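Local coordinates for type I site-specific restriction-modification system, R (Restriction) subunit (Vibrio vulnificus, PDB 3H1T), which probably serves as part of the DNA-translocating and DNA-cleaving restriction subunit of a type I restriction enzyme, this fragment containing its ATP-binding helicase-like motor region, at residues A[453-458]-A[502-507]; A[521-526]-A[531-536]; A[535-540]-A[550-555]. All coordinates share one frame; numbering follows the deposited sequence.

Contact 1: A[453-458]-A[502-507]; sequences DEMRRA and ILTTSQ
Thr504 OG1, the polar atom at this buried interface, is hydrogen-bonded to the backbone O of Ala452, just before 453-458 on the same helix, and Arg456 CB packs against it at 3.9 Å. Threonine suits the place: with chi1 at 64° its hydroxyl is directed to that carbonyl, while its methyl CG2 meets Met455 CG at 3.9 Å. From CG onward the selenomethionine chain bends at chi2 and chi3, carrying its flexible apolar end away from Thr504 to Cys446 on the adjoining strand.

Helix 449-462 follows strand 441-446 and leads to strand 474-476. The strand between those two in the sheet, 502-505, is thus bridged by a beta-alpha-beta crossover, in the C-terminal RecA-like domain of the helicase core.

The far end of Arg456 leads away from the strand and is held by Asp453, one turn back. Arg456 NH2 reaches Asp453 OD1 at 3.1 Å in a nearly straight bond (165°) that stays in the guanidinium plane; Arg457 NH2 takes Asp453 OD2 at 2.8 Å, more bent and tilted from its plane. Both use the syn side of the carboxylate, and the network probably steadies the long chain of Arg456 along the outside of the helix.

Contact 2: A[521-526]-A[531-536]; sequences VVLARV and SEFKQI
Ile536 pushes its branch methyl between two side chains of the strand: Ile536 CG2 lies 3.6 Å from Leu523 CD2 and 3.7 Å from Val521 CG1. Val521 and Leu523, two apart on strand 518-524, both turn toward the helix, and a beta-branched isoleucine can meet them together because its first torsion (chi1 -73°) sets CG2 anti to the backbone N and CG1 beside it. CD1, at the end of the other branch, adds a second, longer touch on Leu523. The other methyl of that leucine, CD1, approaches Phe533 CE1 at 4.1 Å, the two side chains crossing at about a right angle. All four residues are buried, and Phe445 of the next strand borders Ile536.

Beyond the end of the strand the contact changes character. Arg525 and Glu532 come from opposite directions and are joined by a salt bridge, Arg525 NH1 to Glu532 OE2 at 2.8 Å. Here the fit is loose: the carboxylate oxygen sits at the guanidinium edge, near its plane, but the two planes are strongly turned against each other and the N-H...O angle of 134° makes the hydrogen bond weak. Glu532 is partly exposed and Arg525 buried; the acid probably offsets the charge of the arginine. Gln507, itself poorly ordered, bonds to both, NE2 to Glu532 OE2 and OE1 to Arg525 NH2.

The axes of strand 521-524 and helix 531-536 approach to 10.6 Å and run at 143°, roughly antiparallel. They belong to strand 518-524 and helix 530-537, the first two elements of a beta-alpha-beta unit in the second RecA-like domain, and the last turn of the helix begins the sequence Gln-Ile-Val-Gly-Arg-Gly, consistent with motif VI of superfamily 2 helicases.

Contact 3: A[535-540]-A[550-555]; sequences QIVGRG and LWFNII
This is a buried contact, made by backbone as well as apolar side-chain atoms, between the C-terminal end of helix 530-537, with the turn that follows, and the next strand of the sheet, 552-556. Gly540 lies over one face of the Phe552 ring in a CH-pi contact, its CA 4.0 Å from the centroid and only 9° off the ring normal. Its carbonyl also lies over the ring face, Gly540 O being 3.0 Å from Phe552 CD1. Glycine suits the position because no side chain stands between backbone and ring. Phe552 is swung across by a chi1 of 68°, which puts CG between its backbone N and carbonyl carbon; its far end reaches the helix terminus, with CZ 3.6 Å from Val537 O. Next to it, Val537 CG1 meets Ile554 CD1 at 3.7 Å, a compact branched side chain against the tip of a longer one.

A type I turn from Val537 to Gly540 brings the glycine back to the ring. Within it, Arg539 bends away from the strand and ties down the helix end: its NE donates to Gln535 O at 2.8 Å, nearly straight (169°).

On the sheet, strand 552-556 lies between strands 518-524 and 374-381, and Val521 of the former also touches Phe552.

In the fold
Along the chain, contact 1 comes first, closing the excursion from helix 449-462 through strand 474-476 and helix 482-493 to strand 502-505. Contact 2 then closes the short connection between strand 518-524 and helix 530-537, and contact 3 the loop from that helix to strand 552-556. None nests in another: contact 1 ends before contact 2 opens, and contact 3 begins on Gln535 and Ile536, where contact 2 ends. All three reach one sheet. Contacts 2 and 3 complete a beta-alpha-beta unit whose strands are joined by backbone hydrogen bonds, among them Val521 N to Asn553 O and Leu523 N to Ile555 O. Gln507, just beyond strand 502-505, brings the end of contact 1 to the charged end of contact 2.

Contact 1: A[453-458]-A[502-507]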
loop_
_atom_site.group_PDB
_atom_site.type_symbol
_atom_site.label_atom_id
_atom_site.label_comp_id
_atom_site.label_asym_id
_atom_site.label_seq_id
_atom_site.Cartn_x
_atom_site.Cartn_y
_atom_site.Cartn_z
ATOM N N ASP A 453 9.900 -12.234 26.651
ATOM C CA ASP A 453 10.004 -11.834 28.060
ATOM C C ASP A 453 11.446 -11.752 28.537
ATOM O O ASP A 453 11.788 -10.899 29.340
ATOM C CB ASP A 453 9.247 -12.815 28.962
ATOM C CG ASP A 453 9.392 -12.481 30.455
ATOM O OD1 ASP A 453 8.795 -11.480 30.935
ATOM O OD2 ASP A 453 10.121 -13.229 31.145
ATOM N N GLU A 454 12.289 -12.650 28.053
ATOM C CA GLU A 454 13.685 -12.637 28.452
ATOM C C GLU A 454 14.361 -11.463 27.773
ATOM O O GLU A 454 15.224 -10.814 28.361
ATOM C CB GLU A 454 14.346 -13.962 28.067
ATOM C CG GLU A 454 13.457 -15.157 28.397
ATOM C CD GLU A 454 14.223 -16.454 28.615
ATOM O OE1 GLU A 454 14.823 -16.973 27.649
ATOM O OE2 GLU A 454 14.223 -16.954 29.765
HETATM N N MSE A 455 13.947 -11.182 26.537
HETATM C CA MSE A 455 14.499 -10.064 25.765
HETATM C C MSE A 455 14.133 -8.758 26.466
HETATM O O MSE A 455 14.964 -7.867 26.625
HETATM C CB MSE A 455 13.940 -10.069 24.330
HETATM C CG MSE A 455 14.424 -8.904 23.464
HETATM SE SE MSE A 455 16.332 -8.902 23.058
HETATM C CE MSE A 455 16.346 -10.346 21.789
ATOM N N ARG A 456 12.881 -8.660 26.900
ATOM C CA ARG A 456 12.393 -7.478 27.599
ATOM C C ARG A 456 13.175 -7.214 28.880
ATOM O O ARG A 456 13.605 -6.089 29.117
ATOM C CB ARG A 456 10.907 -7.621 27.955
ATOM C CG ARG A 456 10.396 -6.505 28.871
ATOM C CD ARG A 456 9.042 -6.831 29.506
ATOM N NE ARG A 456 9.120 -7.927 30.466
ATOM C CZ ARG A 456 9.573 -7.809 31.713
ATOM N NH1 ARG A 456 9.997 -6.636 32.171
ATOM N NH2 ARG A 456 9.611 -8.877 32.505
ATOM N N ARG A 457 13.356 -8.254 29.694
ATOM C CA ARG A 457 14.074 -8.129 30.961
ATOM C C ARG A 457 15.515 -7.719 30.746
ATOM O O ARG A 457 16.025 -6.838 31.439
ATOM C CB ARG A 457 14.046 -9.444 31.737
ATOM C CG ARG A 457 14.783 -9.386 33.079
ATOM C CD ARG A 457 14.658 -10.683 33.877
ATOM N NE ARG A 457 13.267 -11.108 34.004
ATOM C CZ ARG A 457 12.705 -12.042 33.240
ATOM N NH1 ARG A 457 13.420 -12.649 32.304
ATOM N NH2 ARG A 457 11.431 -12.363 33.403
ATOM N N ALA A 458 16.174 -8.359 29.784
ATOM C CA ALA A 458 17.562 -8.030 29.499
ATOM C C ALA A 458 17.696 -6.574 29.085
ATOM O O ALA A 458 18.469 -5.815 29.658
ATOM C CB ALA A 458 18.092 -8.924 28.404
ATOM N N ILE A 502 10.579 0.401 23.429
ATOM C CA ILE A 502 10.794 -0.920 22.862
ATOM C C ILE A 502 9.687 -1.895 23.203
ATOM O O ILE A 502 9.355 -2.066 24.371
ATOM C CB ILE A 502 12.057 -1.613 23.426
ATOM C CG1 ILE A 502 13.172 -0.596 23.690
ATOM C CG2 ILE A 502 12.481 -2.712 22.474
ATOM C CD1 ILE A 502 13.722 -0.005 22.483
ATOM N N LEU A 503 9.127 -2.547 22.197
ATOM C CA LEU A 503 8.111 -3.558 22.432
ATOM C C LEU A 503 8.713 -4.874 21.947
ATOM O O LEU A 503 9.350 -4.916 20.893
ATOM C CB LEU A 503 6.833 -3.293 21.624
ATOM C CG LEU A 503 5.860 -2.141 21.908
ATOM C CD1 LEU A 503 4.635 -2.299 20.994
ATOM C CD2 LEU A 503 5.433 -2.172 23.361
ATOM N N THR A 504 8.549 -5.940 22.718
ATOM C CA THR A 504 9.047 -7.234 22.291
ATOM C C THR A 504 7.784 -8.054 22.051
ATOM O O THR A 504 6.766 -7.867 22.731
ATOM C CB THR A 504 9.912 -7.914 23.364
ATOM O OG1 THR A 504 9.113 -8.190 24.516
ATOM C CG2 THR A 504 11.055 -7.008 23.768
ATOM N N THR A 505 7.844 -8.940 21.072
ATOM C CA THR A 505 6.714 -9.775 20.745
ATOM C C THR A 505 7.284 -10.979 20.003
ATOM O O THR A 505 8.497 -11.132 19.894
ATOM C CB THR A 505 5.760 -9.008 19.812
ATOM O OG1 THR A 505 4.570 -9.765 19.607
ATOM C CG2 THR A 505 6.437 -8.766 18.481
ATOM N N SER A 506 6.408 -11.843 19.523
ATOM C CA SER A 506 6.853 -12.991 18.762
ATOM C C SER A 506 6.063 -13.001 17.445
ATOM O O SER A 506 6.625 -12.754 16.360
ATOM C CB SER A 506 6.639 -14.283 19.561
ATOM O OG SER A 506 5.408 -14.264 20.259
ATOM N N GLN A 507 4.755 -13.231 17.554
ATOM C CA GLN A 507 3.872 -13.289 16.397
ATOM C C GLN A 507 2.817 -12.171 16.340
ATOM O O GLN A 507 2.662 -11.520 15.307
ATOM C CB GLN A 507 3.178 -14.649 16.363
ATOM C CG GLN A 507 2.583 -14.989 15.011
ATOM C CD GLN A 507 3.650 -15.230 13.945
ATOM O OE1 GLN A 507 4.727 -15.749 14.240
ATOM N NE2 GLN A 507 3.344 -14.870 12.698
#

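Contact 2: A[521-526]-A[531-536]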
loop_
_atom_site.group_PDB
_atom_site.type_symbol
_atom_site.label_atom_id
_atom_site.label_comp_id
_atom_site.label_asym_id
_atom_site.label_seq_id
_atom_site.Cartn_x
_atom_site.Cartn_y
_atom_site.Cartn_z
ATOM N N VAL A 521 13.120 -1.693 13.372
ATOM C CA VAL A 521 12.427 -2.967 13.262
ATOM C C VAL A 521 13.511 -4.015 13.486
ATOM O O VAL A 521 14.440 -4.138 12.688
ATOM C CB VAL A 521 11.772 -3.134 11.865
ATOM C CG1 VAL A 521 11.329 -4.583 11.666
ATOM C CG2 VAL A 521 10.549 -2.215 11.736
ATOM N N VAL A 522 13.397 -4.773 14.571
ATOM C CA VAL A 522 14.415 -5.757 14.921
ATOM C C VAL A 522 14.065 -7.248 14.787
ATOM O O VAL A 522 13.072 -7.723 15.339
ATOM C CB VAL A 522 14.897 -5.489 16.366
ATOM C CG1 VAL A 522 16.105 -6.342 16.686
ATOM C CG2 VAL A 522 15.231 -4.002 16.528
ATOM N N LEU A 523 14.916 -7.985 14.086
ATOM C CA LEU A 523 14.711 -9.416 13.854
ATOM C C LEU A 523 15.517 -10.353 14.770
ATOM O O LEU A 523 16.744 -10.418 14.688
ATOM C CB LEU A 523 15.054 -9.745 12.397
ATOM C CG LEU A 523 14.212 -9.143 11.281
ATOM C CD1 LEU A 523 14.775 -9.573 9.932
ATOM C CD2 LEU A 523 12.783 -9.618 11.415
ATOM N N ALA A 524 14.824 -11.086 15.631
ATOM C CA ALA A 524 15.496 -12.017 16.532
ATOM C C ALA A 524 14.730 -13.316 16.506
ATOM O O ALA A 524 14.552 -13.968 17.525
ATOM C CB ALA A 524 15.533 -11.465 17.945
ATOM N N ARG A 525 14.292 -13.695 15.319
ATOM C CA ARG A 525 13.514 -14.902 15.170
ATOM C C ARG A 525 13.667 -15.519 13.799
ATOM O O ARG A 525 14.173 -14.897 12.870
ATOM C CB ARG A 525 12.040 -14.579 15.386
ATOM C CG ARG A 525 11.448 -13.793 14.237
ATOM C CD ARG A 525 10.016 -13.475 14.503
ATOM N NE ARG A 525 9.335 -14.650 15.023
ATOM C CZ ARG A 525 8.148 -15.059 14.607
ATOM N NH1 ARG A 525 7.514 -14.384 13.660
ATOM N NH2 ARG A 525 7.598 -16.138 15.138
ATOM N N VAL A 526 13.199 -16.753 13.698
ATOM C CA VAL A 526 13.220 -17.485 12.457
ATOM C C VAL A 526 11.966 -17.069 11.715
ATOM O O VAL A 526 10.854 -17.309 12.185
ATOM C CB VAL A 526 13.148 -19.024 12.694
ATOM C CG1 VAL A 526 13.028 -19.757 11.363
ATOM C CG2 VAL A 526 14.376 -19.496 13.449
ATOM N N SER A 531 5.570 -13.838 3.310
ATOM C CA SER A 531 4.461 -12.995 3.757
ATOM C C SER A 531 4.749 -12.425 5.138
ATOM O O SER A 531 4.514 -11.248 5.385
ATOM C CB SER A 531 3.144 -13.784 3.791
ATOM O OG SER A 531 2.685 -14.069 2.472
ATOM N N GLU A 532 5.282 -13.263 6.026
ATOM C CA GLU A 532 5.608 -12.837 7.387
ATOM C C GLU A 532 6.739 -11.832 7.368
ATOM O O GLU A 532 6.706 -10.860 8.096
ATOM C CB GLU A 532 6.009 -14.028 8.270
ATOM C CG GLU A 532 6.507 -13.621 9.663
ATOM C CD GLU A 532 6.604 -14.780 10.655
ATOM O OE1 GLU A 532 7.530 -15.616 10.552
ATOM O OE2 GLU A 532 5.738 -14.852 11.547
ATOM N N PHE A 533 7.738 -12.069 6.531
ATOM C CA PHE A 533 8.862 -11.154 6.450
ATOM C C PHE A 533 8.394 -9.745 6.078
ATOM O O PHE A 533 8.753 -8.762 6.725
ATOM C CB PHE A 533 9.882 -11.643 5.416
ATOM C CG PHE A 533 11.084 -10.755 5.296
ATOM C CD1 PHE A 533 12.134 -10.852 6.206
ATOM C CD2 PHE A 533 11.161 -9.805 4.273
ATOM C CE1 PHE A 533 13.257 -10.006 6.100
ATOM C CE2 PHE A 533 12.271 -8.961 4.152
ATOM C CZ PHE A 533 13.324 -9.060 5.069
ATOM N N LYS A 534 7.591 -9.665 5.023
ATOM C CA LYS A 534 7.081 -8.385 4.549
ATOM C C LYS A 534 6.167 -7.682 5.542
ATOM O O LYS A 534 6.065 -6.455 5.535
ATOM C CB LYS A 534 6.352 -8.563 3.219
ATOM C CG LYS A 534 7.281 -8.936 2.068
ATOM C CD LYS A 534 6.700 -8.557 0.715
ATOM C CE LYS A 534 7.493 -9.191 -0.442
ATOM N NZ LYS A 534 8.911 -8.721 -0.581
ATOM N N GLN A 535 5.486 -8.455 6.380
ATOM C CA GLN A 535 4.610 -7.891 7.393
ATOM C C GLN A 535 5.491 -7.266 8.467
ATOM O O GLN A 535 5.189 -6.191 8.991
ATOM C CB GLN A 535 3.733 -8.975 8.022
ATOM C CG GLN A 535 2.555 -9.417 7.170
ATOM C CD GLN A 535 1.796 -10.569 7.801
ATOM O OE1 GLN A 535 0.852 -11.107 7.219
ATOM N NE2 GLN A 535 2.202 -10.953 9.004
ATOM N N ILE A 536 6.587 -7.943 8.790
ATOM C CA ILE A 536 7.504 -7.452 9.799
ATOM C C ILE A 536 8.107 -6.150 9.307
ATOM O O ILE A 536 8.025 -5.121 9.991
ATOM C CB ILE A 536 8.596 -8.501 10.110
ATOM C CG1 ILE A 536 7.980 -9.652 10.920
ATOM C CG2 ILE A 536 9.730 -7.877 10.893
ATOM C CD1 ILE A 536 8.904 -10.827 11.136
#

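Contact 3: A[535-540]-A[550-555]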
loop_
_atom_site.group_PDB
_atom_site.type_symbol
_atom_site.label_atom_id
_atom_site.label_comp_id
_atom_site.label_asym_id
_atom_site.label_seq_id
_atom_site.Cartn_x
_atom_site.Cartn_y
_atom_site.Cartn_z
ATOM N N GLN A 535 5.486 -8.455 6.380
ATOM C CA GLN A 535 4.610 -7.891 7.393
ATOM C C GLN A 535 5.491 -7.266 8.467
ATOM O O GLN A 535 5.189 -6.191 8.991
ATOM C CB GLN A 535 3.733 -8.975 8.022
ATOM C CG GLN A 535 2.555 -9.417 7.170
ATOM C CD GLN A 535 1.796 -10.569 7.801
ATOM O OE1 GLN A 535 0.852 -11.107 7.219
ATOM N NE2 GLN A 535 2.202 -10.953 9.004
ATOM N N ILE A 536 6.587 -7.943 8.790
ATOM C CA ILE A 536 7.504 -7.452 9.799
ATOM C C ILE A 536 8.107 -6.150 9.307
ATOM O O ILE A 536 8.025 -5.121 9.991
ATOM C CB ILE A 536 8.596 -8.501 10.110
ATOM C CG1 ILE A 536 7.980 -9.652 10.920
ATOM C CG2 ILE A 536 9.730 -7.877 10.893
ATOM C CD1 ILE A 536 8.904 -10.827 11.136
ATOM N N VAL A 537 8.670 -6.182 8.102
ATOM C CA VAL A 537 9.278 -4.993 7.507
ATOM C C VAL A 537 8.276 -3.837 7.345
ATOM O O VAL A 537 8.642 -2.664 7.431
ATOM C CB VAL A 537 9.921 -5.351 6.133
ATOM C CG1 VAL A 537 10.443 -4.112 5.439
ATOM C CG2 VAL A 537 11.070 -6.317 6.353
ATOM N N GLY A 538 7.005 -4.179 7.139
ATOM C CA GLY A 538 5.977 -3.171 6.989
ATOM C C GLY A 538 5.595 -2.486 8.290
ATOM O O GLY A 538 4.704 -1.633 8.310
ATOM N N ARG A 539 6.244 -2.857 9.386
ATOM C CA ARG A 539 5.938 -2.223 10.656
ATOM C C ARG A 539 6.545 -0.834 10.677
ATOM O O ARG A 539 6.093 0.051 11.415
ATOM C CB ARG A 539 6.511 -3.013 11.837
ATOM C CG ARG A 539 5.785 -4.303 12.173
ATOM C CD ARG A 539 4.282 -4.113 12.104
ATOM N NE ARG A 539 3.761 -4.584 10.824
ATOM C CZ ARG A 539 2.537 -4.337 10.369
ATOM N NH1 ARG A 539 1.689 -3.614 11.083
ATOM N NH2 ARG A 539 2.160 -4.817 9.192
ATOM N N GLY A 540 7.582 -0.642 9.872
ATOM C CA GLY A 540 8.238 0.649 9.855
ATOM C C GLY A 540 8.155 1.493 8.603
ATOM O O GLY A 540 8.704 2.586 8.594
ATOM N N LEU A 550 10.890 9.774 8.831
ATOM C CA LEU A 550 11.109 9.772 7.383
ATOM C C LEU A 550 11.686 8.478 6.815
ATOM O O LEU A 550 11.512 8.193 5.631
ATOM C CB LEU A 550 12.006 10.943 6.983
ATOM C CG LEU A 550 11.346 12.298 7.228
ATOM C CD1 LEU A 550 12.319 13.439 6.958
ATOM C CD2 LEU A 550 10.123 12.397 6.345
ATOM N N TRP A 551 12.380 7.709 7.644
ATOM C CA TRP A 551 12.957 6.435 7.217
ATOM C C TRP A 551 13.147 5.558 8.443
ATOM O O TRP A 551 12.934 6.015 9.562
ATOM C CB TRP A 551 14.305 6.654 6.506
ATOM C CG TRP A 551 15.308 7.398 7.328
ATOM C CD1 TRP A 551 15.381 8.750 7.508
ATOM C CD2 TRP A 551 16.342 6.830 8.141
ATOM N NE1 TRP A 551 16.395 9.061 8.386
ATOM C CE2 TRP A 551 16.996 7.900 8.793
ATOM C CE3 TRP A 551 16.776 5.522 8.388
ATOM C CZ2 TRP A 551 18.067 7.700 9.678
ATOM C CZ3 TRP A 551 17.843 5.323 9.267
ATOM C CH2 TRP A 551 18.471 6.409 9.903
ATOM N N PHE A 552 13.531 4.302 8.241
ATOM C CA PHE A 552 13.742 3.414 9.377
ATOM C C PHE A 552 14.856 2.390 9.188
ATOM O O PHE A 552 15.348 2.190 8.077
ATOM C CB PHE A 552 12.446 2.677 9.727
ATOM C CG PHE A 552 12.011 1.684 8.698
ATOM C CD1 PHE A 552 11.480 2.102 7.469
ATOM C CD2 PHE A 552 12.098 0.321 8.961
ATOM C CE1 PHE A 552 11.039 1.169 6.522
ATOM C CE2 PHE A 552 11.662 -0.618 8.023
ATOM C CZ PHE A 552 11.132 -0.199 6.803
ATOM N N ASN A 553 15.244 1.749 10.290
ATOM C CA ASN A 553 16.294 0.732 10.305
ATOM C C ASN A 553 15.737 -0.660 10.502
ATOM O O ASN A 553 14.758 -0.849 11.209
ATOM C CB ASN A 553 17.280 0.971 11.467
ATOM C CG ASN A 553 17.877 2.333 11.463
ATOM O OD1 ASN A 553 18.731 2.640 10.636
ATOM N ND2 ASN A 553 17.430 3.175 12.383
ATOM N N ILE A 554 16.379 -1.629 9.869
ATOM C CA ILE A 554 16.025 -3.022 10.038
ATOM C C ILE A 554 17.302 -3.682 10.541
ATOM O O ILE A 554 18.246 -3.881 9.777
ATOM C CB ILE A 554 15.610 -3.684 8.721
ATOM C CG1 ILE A 554 14.257 -3.130 8.246
ATOM C CG2 ILE A 554 15.511 -5.184 8.912
ATOM C CD1 ILE A 554 13.818 -3.715 6.876
ATOM N N ILE A 555 17.357 -3.948 11.842
ATOM C CA ILE A 555 18.510 -4.603 12.442
ATOM C C ILE A 555 18.205 -6.107 12.407
ATOM O O ILE A 555 17.225 -6.567 12.998
ATOM C CB ILE A 555 18.729 -4.129 13.898
ATOM C CG1 ILE A 555 19.074 -2.639 13.952
ATOM C CG2 ILE A 555 19.881 -4.876 14.509
ATOM C CD1 ILE A 555 17.913 -1.700 13.692
#